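Local atomic coordinates of glucose-6-phosphate isomerase (PDB entry 1ZZG), a protein that probably catalyses the reversible isomerization of glucose 6-phosphate to fructose 6-phosphate, a step shared by glycolysis and gluconeogenesis. Residues N63-D68 with W151-V156; L113-T118 with L140-A145; A233-L238 with R360-F365; L308-P313 with A349-L354. All coordinates share one frame; numbering follows the deposited sequence.

Interaction 1 (N63-D68 with W151-V156); sequences NPWVED and WRRHLV
The six-membered part of the W65 indole lies over one face of the H154 imidazole, with W65 CZ3 3.3 Å from H154 CE1. The two rings are neither stacked nor perpendicular: their planes stand 47° apart, and the meeting point is shifted toward the rim of the imidazole. H154 ND1 is bonded to the backbone oxygen of T118, which fixes the imidazole while the tryptophan leans on it. The pyrrole end of the same indole meets R153, whose chain runs extended from CG to NE. W65 NE1 sits over the middle of the guanidinium and is 3.4 Å from R153 CZ. The ring and guanidinium planes are 62° apart. W65 NE1 donates to N63 OD1 (2.8 Å, on a lone pair in the amide plane); toward the arginine, itself a donor, it makes only a packing contact.

N63 and W65 belong to a type I beta turn, N63 to V66, that leads into strand 68-72 of the parallel sheet, while the 3-10 turn 152-154 leads into strand 155-159. Strand 118-124 runs between those two strands, so the contact spans its beginning. N63 OD1 also draws weak bonds from R153, 3.1 Å to R153 NE and 3.3 Å to R153 NH2, and the other amide atom, ND2, is held by the Y59 carbonyl. W65 has its CG wedged between its own backbone N and carbonyl carbon (chi1 53°), and V66 CG2 packs against one face of the indole, toward its rim.

Interaction 2 (L113-T118 with L140-A145); sequences LDPRKT and LKWLKA
One tryptophan, W142, makes every close contact here, and it does so without a hydrogen bond across the two segments. P115 presses its CG onto one face of the indole: P115 CG is 3.4 Å from W142 CZ2 and 3.9 Å from the centroid of the six-membered ring, 30° off the normal, a CH-pi contact set toward the rim. Around the edge of the ring, close to its plane, come two oxygens. L113 O lies 3.5 Å from W142 CZ2, and T118 OG1 lies 3.9 Å from W142 CH2, where the C-H rim is probably slightly positive. L113 CB packs against the same CH2 corner. W142 CG stands anti to its backbone N (chi1 -175°), which carries the indole off the helix toward the loop, and its NE1 is bonded to L110 O in the last turn of helix 103-112.

Helix 130-147 follows strand 118-124 as the connecting helix of a beta-alpha-beta unit in the parallel sheet, and its later half returns here to the loop that feeds the strand. That loop keeps its own shape through D114. D114 O accepts from K117 N (2.8 Å) and from T118 OG1 (2.8 Å), the two donors arriving from opposite faces of its carbonyl plane. D114 OD1 takes R116 N in an Asx turn. F139 and H146 of the helix meet W142 edge-to-face, while L140 and K141 pack on V325 and P323 of the second subunit.

Interaction 3 (A233-L238 with R360-F365); sequences ALLLHL and RVYALF
L235 CD1 sits almost squarely above the middle of the Y362 ring, 3.5 Å from its centroid and only 9° off the normal. This is a CH-pi contact in which one methyl reaches all six ring carbons at similar range, the closest approach being 3.6 Å from L235 CD1 to Y362 CG. L236, the next residue of the helix, comes in at the far end of the tyrosine: L236 CD1 is 3.3 Å from Y362 OH, its side chain crossing that of the tyrosine at about a right angle. Y362 already points toward the helix, and with CG between backbone N and carbonyl carbon (chi1 66°) the ring presents a face to L235.

Strand 360-366 belongs to the mixed sheet of an alpha-beta-alpha sandwich, the arrangement expected of a SIS domain. Helix 228-238 packs on the Y362 face, while V361 and A363 turn the other way to touch Y351 of helix 339-356. The backbone of Y362 is bonded to L308 and L310 of the neighbouring strand, and A309 of that strand packs against its side chain. Behind the helix residues, L236 rests on Q384 and L388 of helix 371-391, and L235 also touches L9. R360 NH1 is bonded to H239 NE2, next along the chain from L238.

Interaction 4 (L308-P313 with A349-L354); sequences LALVIP and ATYEAL
Next to Y351, which meets L310 across the contact, the hydroxyl of T350 is gripped from more than one direction: T350 OG1 is bonded to the E346 carbonyl one turn back in the helix and to the hydroxyl of Y250, with Q292 a weak third partner. Between strand and helix themselves the contact is purely apolar. L310 forks, and each branch has its own target. Its CD2 methyl lies against the root of the tyrosine, 3.8 Å from Y351 CA and 3.9 Å from Y351 CB, while its other methyl meets L354 tip to tip, L310 CD1 to L354 CD1 being 3.8 Å. The same L354 CD1 also touches L308 CD2 at 4.1 Å, the two leucines crossing at about a right angle.

Strand 306-313 and helix 339-356 are the first two elements of a beta-alpha-beta crossover that ends in strand 360-366. Their short segments run nearly antiparallel, at 166°, with the axes 10.2 Å apart. With its CG anti to the backbone N (chi1 179°), the Y351 ring turns away from L310 toward V361 of strand 360-366, and Y351 OH bonds D5 OD1. A349 and A353 pack on T409 and L404 of the second subunit. With the hydroxyls of T350 and Y351 both bonded to other partners, what joins strand to helix is methyl packing, so the fit probably rests on hydrophobic burial and shape.

Overall arrangement
Going from the N terminus, interaction 1 opens first, at the loop before strand 68-72, and closes, with 82 residues between, at the entry to strand 155-159. Interaction 2 is nested inside it, closing a loop of 21 residues that holds most of strand 118-124 and the first part of helix 130-147; the two touch, also through the backbone bond of D68 N to K117 O, at the strand entrances of the parallel sheet. Only afterwards does interaction 3 open, on helix 228-238, to close at strand 360-366 around interaction 4, which ties strand 306-313 to helix 339-356. These two share neighbouring strands of the mixed sheet, whose faces they cover from opposite sides. No loops cross. The two nested pairs lie on opposite sides of the chain's centre.

Interaction 1 (N63-D68 with W151-V156)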
# COMPACT_ATOMS: atom_id res chain seq x y z
N ASN A 63 25.90 14.88 12.78
CA ASN A 63 24.84 15.74 12.26
C ASN A 63 23.55 15.66 13.05
O ASN A 63 22.51 15.27 12.52
CB ASN A 63 24.58 15.38 10.80
CG ASN A 63 25.75 15.71 9.91
OD1 ASN A 63 25.94 16.87 9.53
ND2 ASN A 63 26.55 14.71 9.58
N PRO A 64 23.60 16.03 14.34
CA PRO A 64 22.44 16.01 15.24
C PRO A 64 21.42 17.11 14.95
O PRO A 64 20.39 17.18 15.60
CB PRO A 64 23.08 16.17 16.61
CG PRO A 64 24.22 17.11 16.31
CD PRO A 64 24.81 16.51 15.05
N TRP A 65 21.72 17.96 13.97
CA TRP A 65 20.83 19.06 13.61
C TRP A 65 19.67 18.65 12.70
O TRP A 65 18.72 19.41 12.53
CB TRP A 65 21.63 20.16 12.91
CG TRP A 65 22.43 19.64 11.75
CD1 TRP A 65 23.72 19.19 11.78
CD2 TRP A 65 21.97 19.46 10.41
NE1 TRP A 65 24.09 18.73 10.54
CE2 TRP A 65 23.04 18.88 9.68
CE3 TRP A 65 20.76 19.73 9.75
CZ2 TRP A 65 22.93 18.56 8.32
CZ3 TRP A 65 20.65 19.41 8.40
CH2 TRP A 65 21.73 18.83 7.70
N VAL A 66 19.76 17.47 12.11
CA VAL A 66 18.71 17.00 11.20
C VAL A 66 17.38 16.69 11.88
O VAL A 66 17.32 15.87 12.80
CB VAL A 66 19.17 15.74 10.41
CG1 VAL A 66 18.02 15.21 9.57
CG2 VAL A 66 20.36 16.08 9.52
N GLU A 67 16.32 17.34 11.40
CA GLU A 67 14.97 17.11 11.92
C GLU A 67 14.11 16.52 10.81
O GLU A 67 13.10 15.89 11.06
CB GLU A 67 14.35 18.42 12.40
CG GLU A 67 14.77 18.85 13.80
CD GLU A 67 14.02 20.08 14.29
OE1 GLU A 67 12.78 20.14 14.09
OE2 GLU A 67 14.66 20.98 14.87
N ASP A 68 14.53 16.76 9.57
CA ASP A 68 13.81 16.24 8.41
C ASP A 68 14.80 15.56 7.47
O ASP A 68 15.80 16.15 7.06
CB ASP A 68 13.06 17.37 7.70
CG ASP A 68 11.90 17.91 8.52
OD1 ASP A 68 10.78 17.36 8.41
OD2 ASP A 68 12.11 18.87 9.29
N TRP A 151 25.22 24.51 1.65
CA TRP A 151 24.33 23.52 1.04
C TRP A 151 24.94 22.12 0.98
O TRP A 151 24.24 21.13 1.23
CB TRP A 151 23.91 23.95 -0.38
CG TRP A 151 24.98 23.89 -1.44
CD1 TRP A 151 25.85 24.90 -1.79
CD2 TRP A 151 25.29 22.78 -2.30
NE1 TRP A 151 26.66 24.48 -2.82
CE2 TRP A 151 26.34 23.19 -3.15
CE3 TRP A 151 24.77 21.48 -2.43
CZ2 TRP A 151 26.89 22.34 -4.13
CZ3 TRP A 151 25.32 20.64 -3.40
CH2 TRP A 151 26.36 21.08 -4.24
N ARG A 152 26.22 22.03 0.65
CA ARG A 152 26.88 20.73 0.55
C ARG A 152 26.71 19.83 1.76
O ARG A 152 26.63 18.61 1.61
CB ARG A 152 28.37 20.92 0.26
CG ARG A 152 28.63 21.60 -1.07
CD ARG A 152 30.10 21.59 -1.45
NE ARG A 152 30.28 22.22 -2.76
CZ ARG A 152 30.22 23.53 -2.97
NH1 ARG A 152 30.00 24.36 -1.95
NH2 ARG A 152 30.34 24.01 -4.20
N ARG A 153 26.64 20.41 2.95
CA ARG A 153 26.49 19.61 4.16
C ARG A 153 25.10 19.00 4.25
O ARG A 153 24.90 18.02 4.97
CB ARG A 153 26.75 20.45 5.41
CG ARG A 153 26.91 19.62 6.68
CD ARG A 153 27.04 20.48 7.94
NE ARG A 153 27.20 19.64 9.13
CZ ARG A 153 27.15 20.09 10.38
NH1 ARG A 153 26.94 21.38 10.63
NH2 ARG A 153 27.30 19.25 11.40
N HIS A 154 24.14 19.57 3.52
CA HIS A 154 22.76 19.09 3.55
C HIS A 154 22.42 18.07 2.47
O HIS A 154 21.26 17.66 2.34
CB HIS A 154 21.81 20.29 3.47
CG HIS A 154 21.86 21.19 4.67
ND1 HIS A 154 20.83 21.26 5.59
CD2 HIS A 154 22.83 22.02 5.12
CE1 HIS A 154 21.17 22.11 6.55
NE2 HIS A 154 22.38 22.58 6.29
N LEU A 155 23.41 17.66 1.69
CA LEU A 155 23.20 16.67 0.64
C LEU A 155 24.19 15.52 0.77
O LEU A 155 25.41 15.72 0.71
CB LEU A 155 23.34 17.31 -0.75
CG LEU A 155 23.21 16.34 -1.93
CD1 LEU A 155 21.83 15.70 -1.94
CD2 LEU A 155 23.45 17.08 -3.24
N VAL A 156 23.66 14.31 0.95
CA VAL A 156 24.48 13.12 1.08
C VAL A 156 24.04 12.14 -0.01
O VAL A 156 22.85 11.99 -0.27
CB VAL A 156 24.33 12.49 2.49
CG1 VAL A 156 22.87 12.22 2.79
CG2 VAL A 156 25.16 11.21 2.58

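Interaction 2 (L113-T118 with L140-A145)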
# COMPACT_ATOMS: atom_id res chain seq x y z
N LEU A 113 9.27 22.66 4.58
CA LEU A 113 10.49 22.23 5.26
C LEU A 113 11.44 23.40 5.51
O LEU A 113 11.53 24.32 4.71
CB LEU A 113 11.22 21.16 4.44
CG LEU A 113 10.57 19.80 4.19
CD1 LEU A 113 11.50 18.95 3.33
CD2 LEU A 113 10.29 19.10 5.51
N ASP A 114 12.14 23.35 6.64
CA ASP A 114 13.12 24.37 6.97
C ASP A 114 14.45 23.84 6.42
O ASP A 114 14.97 22.84 6.91
CB ASP A 114 13.25 24.54 8.48
CG ASP A 114 14.24 25.63 8.87
OD1 ASP A 114 15.08 26.00 8.02
OD2 ASP A 114 14.19 26.10 10.02
N PRO A 115 15.00 24.49 5.38
CA PRO A 115 16.27 24.05 4.79
C PRO A 115 17.36 23.78 5.82
O PRO A 115 18.10 22.80 5.72
CB PRO A 115 16.63 25.20 3.86
CG PRO A 115 15.31 25.71 3.43
CD PRO A 115 14.51 25.71 4.72
N ARG A 116 17.45 24.65 6.82
CA ARG A 116 18.47 24.51 7.86
C ARG A 116 18.36 23.23 8.67
O ARG A 116 19.33 22.80 9.29
CB ARG A 116 18.42 25.70 8.81
CG ARG A 116 18.49 27.07 8.14
CD ARG A 116 18.97 28.10 9.15
NE ARG A 116 20.38 27.89 9.46
CZ ARG A 116 20.95 28.15 10.63
NH1 ARG A 116 20.22 28.62 11.64
NH2 ARG A 116 22.25 27.93 10.80
N LYS A 117 17.17 22.63 8.68
CA LYS A 117 16.93 21.41 9.44
C LYS A 117 16.71 20.20 8.54
O LYS A 117 16.34 19.13 9.01
CB LYS A 117 15.68 21.57 10.31
CG LYS A 117 15.73 22.67 11.35
CD LYS A 117 14.35 22.82 11.97
CE LYS A 117 14.38 23.53 13.31
NZ LYS A 117 13.03 23.50 13.96
N THR A 118 16.96 20.38 7.25
CA THR A 118 16.75 19.31 6.28
C THR A 118 18.01 18.68 5.71
O THR A 118 18.94 19.38 5.31
CB THR A 118 15.90 19.82 5.09
OG1 THR A 118 14.67 20.37 5.58
CG2 THR A 118 15.60 18.69 4.12
N LEU A 140 18.26 20.52 -5.31
CA LEU A 140 19.56 21.18 -5.35
C LEU A 140 19.38 22.70 -5.43
O LEU A 140 20.01 23.44 -4.69
CB LEU A 140 20.35 20.67 -6.55
CG LEU A 140 21.44 19.64 -6.22
CD1 LEU A 140 22.11 19.19 -7.50
CD2 LEU A 140 22.46 20.25 -5.27
N LYS A 141 18.50 23.15 -6.33
CA LYS A 141 18.21 24.57 -6.50
C LYS A 141 17.75 25.15 -5.17
O LYS A 141 18.19 26.22 -4.74
CB LYS A 141 17.12 24.73 -7.57
CG LYS A 141 16.69 26.17 -7.85
CD LYS A 141 15.44 26.23 -8.73
CE LYS A 141 14.94 27.67 -8.91
NZ LYS A 141 15.93 28.56 -9.57
N TRP A 142 16.86 24.42 -4.51
CA TRP A 142 16.28 24.81 -3.23
C TRP A 142 17.36 24.95 -2.16
O TRP A 142 17.43 25.96 -1.45
CB TRP A 142 15.25 23.76 -2.82
CG TRP A 142 14.46 24.04 -1.59
CD1 TRP A 142 13.44 24.94 -1.44
CD2 TRP A 142 14.57 23.36 -0.34
NE1 TRP A 142 12.90 24.85 -0.18
CE2 TRP A 142 13.58 23.89 0.52
CE3 TRP A 142 15.41 22.34 0.14
CZ2 TRP A 142 13.40 23.43 1.83
CZ3 TRP A 142 15.23 21.89 1.44
CH2 TRP A 142 14.23 22.44 2.27
N LEU A 143 18.22 23.94 -2.06
CA LEU A 143 19.29 23.95 -1.06
C LEU A 143 20.25 25.12 -1.25
O LEU A 143 20.55 25.83 -0.29
CB LEU A 143 20.08 22.64 -1.13
CG LEU A 143 19.34 21.38 -0.67
CD1 LEU A 143 20.27 20.18 -0.84
CD2 LEU A 143 18.91 21.53 0.78
N LYS A 144 20.71 25.32 -2.48
CA LYS A 144 21.63 26.40 -2.77
C LYS A 144 21.04 27.78 -2.47
O LYS A 144 21.71 28.63 -1.89
CB LYS A 144 22.08 26.33 -4.23
CG LYS A 144 22.94 25.12 -4.55
CD LYS A 144 23.39 25.12 -6.00
CE LYS A 144 24.33 23.97 -6.29
NZ LYS A 144 24.75 23.98 -7.72
N ALA A 145 19.78 27.98 -2.85
CA ALA A 145 19.12 29.27 -2.65
C ALA A 145 18.88 29.67 -1.20
O ALA A 145 18.94 30.86 -0.87
CB ALA A 145 17.79 29.30 -3.42

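Interaction 3 (A233-L238 with R360-F365)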
# COMPACT_ATOMS: atom_id res chain seq x y z
N ALA A 233 10.66 -21.65 0.32
CA ALA A 233 10.93 -21.62 -1.11
C ALA A 233 10.13 -22.78 -1.71
O ALA A 233 9.48 -22.64 -2.75
CB ALA A 233 12.40 -21.81 -1.38
N LEU A 234 10.16 -23.93 -1.04
CA LEU A 234 9.43 -25.10 -1.50
C LEU A 234 7.93 -24.79 -1.55
O LEU A 234 7.26 -25.10 -2.53
CB LEU A 234 9.67 -26.29 -0.57
CG LEU A 234 8.88 -27.56 -0.92
CD1 LEU A 234 9.31 -28.06 -2.30
CD2 LEU A 234 9.11 -28.64 0.13
N LEU A 235 7.42 -24.19 -0.48
CA LEU A 235 6.00 -23.85 -0.42
C LEU A 235 5.60 -23.03 -1.65
O LEU A 235 4.65 -23.38 -2.34
CB LEU A 235 5.68 -23.06 0.85
CG LEU A 235 5.65 -23.85 2.17
CD1 LEU A 235 5.54 -22.90 3.34
CD2 LEU A 235 4.47 -24.82 2.16
N LEU A 236 6.32 -21.95 -1.93
CA LEU A 236 5.99 -21.14 -3.09
C LEU A 236 6.16 -21.96 -4.37
O LEU A 236 5.37 -21.85 -5.31
CB LEU A 236 6.87 -19.88 -3.16
CG LEU A 236 6.45 -18.68 -2.29
CD1 LEU A 236 6.68 -18.97 -0.81
CD2 LEU A 236 7.25 -17.46 -2.72
N HIS A 237 7.19 -22.81 -4.41
CA HIS A 237 7.45 -23.64 -5.58
C HIS A 237 6.31 -24.62 -5.87
O HIS A 237 5.94 -24.83 -7.03
CB HIS A 237 8.74 -24.43 -5.42
CG HIS A 237 9.07 -25.29 -6.60
ND1 HIS A 237 9.22 -24.77 -7.87
CD2 HIS A 237 9.25 -26.62 -6.72
CE1 HIS A 237 9.49 -25.75 -8.71
NE2 HIS A 237 9.51 -26.88 -8.04
N LEU A 238 5.77 -25.22 -4.82
CA LEU A 238 4.68 -26.19 -4.95
C LEU A 238 3.38 -25.52 -5.42
O LEU A 238 2.43 -26.20 -5.80
CB LEU A 238 4.46 -26.92 -3.63
CG LEU A 238 5.62 -27.76 -3.11
CD1 LEU A 238 5.27 -28.33 -1.75
CD2 LEU A 238 5.95 -28.88 -4.09
N ARG A 360 -4.70 -22.45 0.54
CA ARG A 360 -3.40 -22.94 0.94
C ARG A 360 -2.74 -21.78 1.69
O ARG A 360 -2.41 -20.76 1.10
CB ARG A 360 -2.58 -23.34 -0.29
CG ARG A 360 -2.98 -24.69 -0.89
CD ARG A 360 -2.71 -25.81 0.12
NE ARG A 360 -3.07 -27.15 -0.36
CZ ARG A 360 -2.36 -27.86 -1.22
NH1 ARG A 360 -1.23 -27.38 -1.73
NH2 ARG A 360 -2.78 -29.07 -1.58
N VAL A 361 -2.58 -21.95 3.00
CA VAL A 361 -2.00 -20.91 3.83
C VAL A 361 -1.02 -21.44 4.88
O VAL A 361 -1.16 -22.57 5.36
CB VAL A 361 -3.11 -20.11 4.56
CG1 VAL A 361 -3.92 -21.05 5.46
CG2 VAL A 361 -2.51 -18.97 5.37
N TYR A 362 -0.04 -20.62 5.22
CA TYR A 362 0.96 -20.96 6.22
C TYR A 362 1.33 -19.67 6.93
O TYR A 362 0.97 -18.58 6.47
CB TYR A 362 2.20 -21.60 5.56
CG TYR A 362 3.00 -20.69 4.65
CD1 TYR A 362 4.05 -19.92 5.15
CD2 TYR A 362 2.72 -20.62 3.29
CE1 TYR A 362 4.81 -19.10 4.31
CE2 TYR A 362 3.47 -19.81 2.43
CZ TYR A 362 4.51 -19.06 2.95
OH TYR A 362 5.27 -18.29 2.11
N ALA A 363 2.04 -19.78 8.04
CA ALA A 363 2.41 -18.60 8.79
C ALA A 363 3.86 -18.57 9.20
O ALA A 363 4.48 -19.60 9.43
CB ALA A 363 1.52 -18.47 10.03
N LEU A 364 4.39 -17.35 9.28
CA LEU A 364 5.76 -17.13 9.72
C LEU A 364 5.63 -16.29 10.98
O LEU A 364 5.14 -15.16 10.93
CB LEU A 364 6.56 -16.38 8.65
CG LEU A 364 7.07 -17.21 7.48
CD1 LEU A 364 7.72 -16.31 6.44
CD2 LEU A 364 8.06 -18.25 7.98
N PHE A 365 6.06 -16.85 12.10
CA PHE A 365 5.98 -16.14 13.37
C PHE A 365 7.28 -15.44 13.74
O PHE A 365 8.37 -15.99 13.58
CB PHE A 365 5.59 -17.12 14.49
CG PHE A 365 4.15 -17.58 14.43
CD1 PHE A 365 3.14 -16.83 15.03
CD2 PHE A 365 3.81 -18.73 13.73
CE1 PHE A 365 1.81 -17.23 14.95
CE2 PHE A 365 2.47 -19.14 13.63
CZ PHE A 365 1.47 -18.38 14.24

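Interaction 4 (L308-P313 with A349-L354)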
# COMPACT_ATOMS: atom_id res chain seq x y z
N LEU A 308 -1.21 -18.20 0.55
CA LEU A 308 -1.11 -17.07 1.46
C LEU A 308 -0.15 -17.28 2.61
O LEU A 308 -0.17 -18.31 3.29
CB LEU A 308 -2.49 -16.72 2.03
CG LEU A 308 -3.61 -16.39 1.04
CD1 LEU A 308 -4.39 -17.66 0.70
CD2 LEU A 308 -4.55 -15.37 1.66
N ALA A 309 0.70 -16.29 2.82
CA ALA A 309 1.67 -16.32 3.89
C ALA A 309 1.29 -15.21 4.86
O ALA A 309 1.13 -14.05 4.46
CB ALA A 309 3.07 -16.10 3.35
N LEU A 310 1.13 -15.57 6.13
CA LEU A 310 0.79 -14.61 7.17
C LEU A 310 1.96 -14.44 8.13
O LEU A 310 2.43 -15.40 8.73
CB LEU A 310 -0.46 -15.06 7.94
CG LEU A 310 -1.83 -14.53 7.50
CD1 LEU A 310 -2.14 -14.95 6.08
CD2 LEU A 310 -2.89 -15.04 8.46
N VAL A 311 2.42 -13.20 8.27
CA VAL A 311 3.52 -12.88 9.17
C VAL A 311 2.88 -12.39 10.46
O VAL A 311 2.20 -11.36 10.46
CB VAL A 311 4.40 -11.78 8.56
CG1 VAL A 311 5.54 -11.42 9.53
CG2 VAL A 311 4.95 -12.26 7.23
N ILE A 312 3.10 -13.12 11.55
CA ILE A 312 2.50 -12.78 12.83
C ILE A 312 3.47 -12.63 14.00
O ILE A 312 4.25 -13.53 14.29
CB ILE A 312 1.48 -13.87 13.24
CG1 ILE A 312 0.48 -14.10 12.10
CG2 ILE A 312 0.79 -13.48 14.54
CD1 ILE A 312 -0.38 -15.32 12.28
N PRO A 313 3.42 -11.48 14.70
CA PRO A 313 4.31 -11.26 15.84
C PRO A 313 3.76 -12.04 17.03
O PRO A 313 2.55 -12.28 17.11
CB PRO A 313 4.23 -9.75 16.04
CG PRO A 313 2.81 -9.46 15.68
CD PRO A 313 2.63 -10.27 14.41
N ALA A 349 -7.11 -16.16 14.40
CA ALA A 349 -8.47 -16.38 13.91
C ALA A 349 -8.54 -16.35 12.39
O ALA A 349 -9.16 -17.22 11.78
CB ALA A 349 -9.40 -15.31 14.50
N THR A 350 -7.91 -15.35 11.78
CA THR A 350 -7.92 -15.23 10.33
C THR A 350 -7.14 -16.36 9.67
O THR A 350 -7.54 -16.88 8.62
CB THR A 350 -7.34 -13.88 9.88
OG1 THR A 350 -8.16 -12.82 10.39
CG2 THR A 350 -7.29 -13.80 8.36
N TYR A 351 -6.01 -16.71 10.27
CA TYR A 351 -5.16 -17.79 9.77
C TYR A 351 -6.03 -19.05 9.66
O TYR A 351 -6.05 -19.72 8.63
CB TYR A 351 -3.98 -18.00 10.74
CG TYR A 351 -3.01 -19.10 10.36
CD1 TYR A 351 -2.77 -19.44 9.03
CD2 TYR A 351 -2.30 -19.78 11.36
CE1 TYR A 351 -1.84 -20.43 8.70
CE2 TYR A 351 -1.38 -20.77 11.03
CZ TYR A 351 -1.15 -21.09 9.71
OH TYR A 351 -0.24 -22.06 9.39
N GLU A 352 -6.77 -19.33 10.73
CA GLU A 352 -7.66 -20.50 10.75
C GLU A 352 -8.83 -20.35 9.77
O GLU A 352 -9.20 -21.31 9.09
CB GLU A 352 -8.21 -20.72 12.16
CG GLU A 352 -8.93 -22.05 12.32
CD GLU A 352 -9.63 -22.19 13.66
OE1 GLU A 352 -9.06 -21.75 14.69
OE2 GLU A 352 -10.74 -22.76 13.69
N ALA A 353 -9.41 -19.15 9.68
CA ALA A 353 -10.54 -18.93 8.78
C ALA A 353 -10.12 -19.14 7.33
O ALA A 353 -10.85 -19.74 6.54
CB ALA A 353 -11.10 -17.52 8.97
N LEU A 354 -8.94 -18.66 6.98
CA LEU A 354 -8.43 -18.82 5.63
C LEU A 354 -8.29 -20.30 5.30
O LEU A 354 -8.63 -20.74 4.20
CB LEU A 354 -7.08 -18.11 5.49
CG LEU A 354 -7.12 -16.58 5.48
CD1 LEU A 354 -5.71 -16.00 5.58
CD2 LEU A 354 -7.81 -16.13 4.20